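Local structure of RND efflux system, outer membrane lipoprotein, NodT family (Burkholderia mallei, 6U94) at residues L183-Q194 with Q427-V438. The protein probably serves as the outer-membrane channel component of a tripartite RND efflux system, giving exported compounds a way out of the cell. Sequence-based numbering, arbitrary orientation.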
# COMPACT_ATOMS: atom_id res chain seq x y z
N LEU A 183 15.39 7.97 -2.64
CA LEU A 183 15.10 9.35 -2.99
C LEU A 183 16.19 10.29 -2.48
O LEU A 183 16.60 11.22 -3.19
CB LEU A 183 13.74 9.75 -2.42
CG LEU A 183 12.54 9.16 -3.17
CD1 LEU A 183 11.27 9.27 -2.33
CD2 LEU A 183 12.38 9.87 -4.50
N LEU A 184 16.68 10.06 -1.26
CA LEU A 184 17.77 10.88 -0.75
C LEU A 184 19.04 10.71 -1.57
O LEU A 184 19.73 11.69 -1.88
CB LEU A 184 18.04 10.55 0.72
CG LEU A 184 19.22 11.29 1.34
CD1 LEU A 184 18.97 12.80 1.34
CD2 LEU A 184 19.53 10.79 2.74
N ALA A 185 19.37 9.46 -1.92
CA ALA A 185 20.56 9.21 -2.72
C ALA A 185 20.44 9.85 -4.10
O ALA A 185 21.43 10.39 -4.63
CB ALA A 185 20.80 7.71 -2.85
N LEU A 186 19.25 9.80 -4.70
CA LEU A 186 19.04 10.47 -5.98
C LEU A 186 19.20 11.98 -5.85
O LEU A 186 19.84 12.62 -6.69
CB LEU A 186 17.65 10.11 -6.52
CG LEU A 186 17.13 10.85 -7.75
CD1 LEU A 186 17.98 10.53 -8.98
CD2 LEU A 186 15.67 10.49 -7.99
N ALA A 187 18.64 12.56 -4.79
CA ALA A 187 18.75 14.00 -4.58
C ALA A 187 20.18 14.42 -4.29
O ALA A 187 20.56 15.56 -4.60
CB ALA A 187 17.82 14.44 -3.45
N GLN A 188 20.98 13.54 -3.69
CA GLN A 188 22.37 13.88 -3.40
C GLN A 188 23.24 13.77 -4.65
O GLN A 188 24.12 14.61 -4.87
CB GLN A 188 22.91 12.98 -2.29
CG GLN A 188 22.34 13.30 -0.91
CD GLN A 188 22.75 12.29 0.14
OE1 GLN A 188 22.97 11.12 -0.16
NE2 GLN A 188 22.86 12.75 1.38
N ASP A 189 23.01 12.74 -5.47
CA ASP A 189 23.72 12.64 -6.74
C ASP A 189 23.39 13.84 -7.63
O ASP A 189 24.29 14.42 -8.26
CB ASP A 189 23.35 11.34 -7.45
CG ASP A 189 23.81 10.12 -6.68
OD1 ASP A 189 24.60 10.28 -5.72
OD2 ASP A 189 23.39 9.00 -7.03
N THR A 190 22.12 14.22 -7.71
CA THR A 190 21.74 15.41 -8.46
C THR A 190 22.41 16.65 -7.89
O THR A 190 22.86 17.52 -8.64
CB THR A 190 20.21 15.57 -8.45
OG1 THR A 190 19.61 14.43 -9.08
CG2 THR A 190 19.79 16.83 -9.18
N LEU A 191 22.51 16.74 -6.56
CA LEU A 191 23.13 17.90 -5.93
C LEU A 191 24.60 18.02 -6.32
O LEU A 191 25.09 19.13 -6.58
CB LEU A 191 22.97 17.82 -4.42
CG LEU A 191 23.49 18.97 -3.56
CD1 LEU A 191 22.91 20.29 -4.02
CD2 LEU A 191 23.17 18.73 -2.09
N ARG A 192 25.32 16.90 -6.36
CA ARG A 192 26.75 16.95 -6.67
C ARG A 192 26.98 17.28 -8.14
O ARG A 192 27.89 18.04 -8.47
CB ARG A 192 27.41 15.62 -6.31
N SER A 193 26.18 16.71 -9.04
CA SER A 193 26.33 17.00 -10.46
C SER A 193 26.00 18.45 -10.76
O SER A 193 26.67 19.09 -11.58
CB SER A 193 25.46 16.06 -11.29
OG SER A 193 25.84 14.71 -11.11
N GLN A 194 24.96 18.99 -10.11
CA GLN A 194 24.57 20.37 -10.40
C GLN A 194 25.53 21.37 -9.78
O GLN A 194 25.64 22.50 -10.28
CB GLN A 194 23.14 20.61 -9.90
CG GLN A 194 22.09 19.80 -10.65
CD GLN A 194 22.27 19.86 -12.15
OE1 GLN A 194 22.29 18.83 -12.82
NE2 GLN A 194 22.40 21.07 -12.69
N GLN A 427 17.23 18.86 -17.60
CA GLN A 427 17.67 18.31 -16.32
C GLN A 427 16.57 18.44 -15.27
O GLN A 427 16.35 17.51 -14.49
CB GLN A 427 18.94 19.02 -15.86
CG GLN A 427 19.52 18.50 -14.54
CD GLN A 427 18.87 19.13 -13.32
OE1 GLN A 427 18.27 20.21 -13.41
NE2 GLN A 427 18.98 18.46 -12.18
N ARG A 428 15.89 19.58 -15.24
CA ARG A 428 14.84 19.80 -14.25
C ARG A 428 13.68 18.83 -14.46
O ARG A 428 13.08 18.35 -13.49
CB ARG A 428 14.37 21.25 -14.32
CG ARG A 428 12.87 21.45 -14.27
CD ARG A 428 12.48 22.89 -14.55
NE ARG A 428 12.14 23.11 -15.96
CZ ARG A 428 11.64 24.24 -16.43
NH1 ARG A 428 11.43 25.27 -15.62
NH2 ARG A 428 11.35 24.36 -17.72
N GLN A 429 13.35 18.53 -15.72
CA GLN A 429 12.32 17.54 -15.99
C GLN A 429 12.80 16.13 -15.69
O GLN A 429 12.02 15.29 -15.24
CB GLN A 429 11.85 17.63 -17.44
CG GLN A 429 11.05 18.88 -17.76
CD GLN A 429 10.49 18.85 -19.17
OE1 GLN A 429 10.41 17.79 -19.80
NE2 GLN A 429 10.10 20.01 -19.68
N LEU A 430 14.09 15.86 -15.93
CA LEU A 430 14.62 14.53 -15.66
C LEU A 430 14.62 14.22 -14.17
O LEU A 430 14.17 13.15 -13.74
CB LEU A 430 16.04 14.41 -16.23
CG LEU A 430 16.81 13.12 -15.94
CD1 LEU A 430 16.11 11.92 -16.54
CD2 LEU A 430 18.24 13.22 -16.44
N PHE A 431 15.11 15.16 -13.35
CA PHE A 431 15.15 14.95 -11.91
C PHE A 431 13.75 14.81 -11.32
O PHE A 431 13.55 14.04 -10.38
CB PHE A 431 15.92 16.09 -11.24
CG PHE A 431 16.04 15.95 -9.76
CD1 PHE A 431 16.47 14.76 -9.19
CD2 PHE A 431 15.74 17.02 -8.92
CE1 PHE A 431 16.58 14.63 -7.82
CE2 PHE A 431 15.86 16.89 -7.55
CZ PHE A 431 16.28 15.70 -7.00
N ALA A 432 12.78 15.54 -11.86
CA ALA A 432 11.41 15.39 -11.38
C ALA A 432 10.85 14.02 -11.75
O ALA A 432 10.12 13.40 -10.96
CB ALA A 432 10.52 16.50 -11.95
N ALA A 433 11.19 13.52 -12.94
CA ALA A 433 10.68 12.23 -13.37
C ALA A 433 11.34 11.08 -12.61
O ALA A 433 10.70 10.06 -12.36
CB ALA A 433 10.89 12.05 -14.87
N GLN A 434 12.62 11.24 -12.24
CA GLN A 434 13.30 10.19 -11.49
C GLN A 434 12.74 10.06 -10.08
O GLN A 434 12.66 8.96 -9.53
CB GLN A 434 14.80 10.46 -11.46
CG GLN A 434 15.48 10.39 -12.82
CD GLN A 434 16.95 10.73 -12.76
OE1 GLN A 434 17.34 11.77 -12.23
NE2 GLN A 434 17.78 9.84 -13.28
N GLN A 435 12.37 11.19 -9.46
CA GLN A 435 11.72 11.13 -8.16
C GLN A 435 10.36 10.45 -8.25
O GLN A 435 10.02 9.62 -7.40
CB GLN A 435 11.59 12.53 -7.57
CG GLN A 435 12.92 13.21 -7.28
CD GLN A 435 12.77 14.68 -6.98
OE1 GLN A 435 13.07 15.53 -7.82
NE2 GLN A 435 12.30 15.00 -5.77
N LEU A 436 9.58 10.79 -9.28
CA LEU A 436 8.26 10.18 -9.44
C LEU A 436 8.35 8.68 -9.63
O LEU A 436 7.44 7.95 -9.22
CB LEU A 436 7.52 10.82 -10.62
CG LEU A 436 6.44 11.84 -10.27
CD1 LEU A 436 5.56 12.12 -11.48
CD2 LEU A 436 5.61 11.35 -9.09
N LEU A 437 9.42 8.19 -10.27
CA LEU A 437 9.55 6.76 -10.49
C LEU A 437 9.63 6.00 -9.17
O LEU A 437 9.03 4.93 -9.02
CB LEU A 437 10.78 6.47 -11.35
CG LEU A 437 11.12 4.99 -11.58
CD1 LEU A 437 9.95 4.27 -12.23
CD2 LEU A 437 12.38 4.86 -12.43
N VAL A 438 10.38 6.53 -8.21
CA VAL A 438 10.51 5.87 -6.91
C VAL A 438 9.16 5.83 -6.20
O VAL A 438 8.75 4.78 -5.68
CB VAL A 438 11.57 6.57 -6.05
CG1 VAL A 438 11.64 5.94 -4.67
CG2 VAL A 438 12.93 6.50 -6.72
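In the long helical bundle of this outer membrane factor, Thr190 of helix 156-203 packs over the ring of Phe431 from helix 421-454. The two segments run antiparallel at 167°, with axes 10.3 Å apart at closest approach. With CG anti to the backbone N (chi1 -179°), the Phe431 side chain carries its ring to the facing helix. One ring face receives Thr190 CG2 in a CH-pi contact, the methyl carbon lying 3.9 Å from the centroid and 9° off the normal. Thr190 OG1 lies above the same face, displaced to its CD1-CE1 side, 3.2 Å from Phe431 CD1. It donates a 3.0 Å hydrogen bond to Leu186 O, one turn back, which ties the hydroxyl to the helix and holds the threonine's rotation. That carbonyl also accepts from Thr190 N, on the opposite face of its plane. Leu186 CG meets the ring edge in plane, 3.8 Å from Phe431 CE1, and its CD2 rests against Gln434 CB. This antiparallel pairing of long helices is consistent with the periplasmic alpha-helical barrel of TolC-like outer membrane factors. Farther along, Leu183 and Val438 lie alongside each other, pointing opposite ways, with Leu183 CG 3.7 Å from Val438 CG1, while Leu183 also touches Tyr232 of helix 211-247. Towards the opposite end the bent side chains of Gln194 and Gln427 meet, Gln194 OE1 3.3 Å from Gln427 CG, with Val222 of helix 211-247 against Gln194.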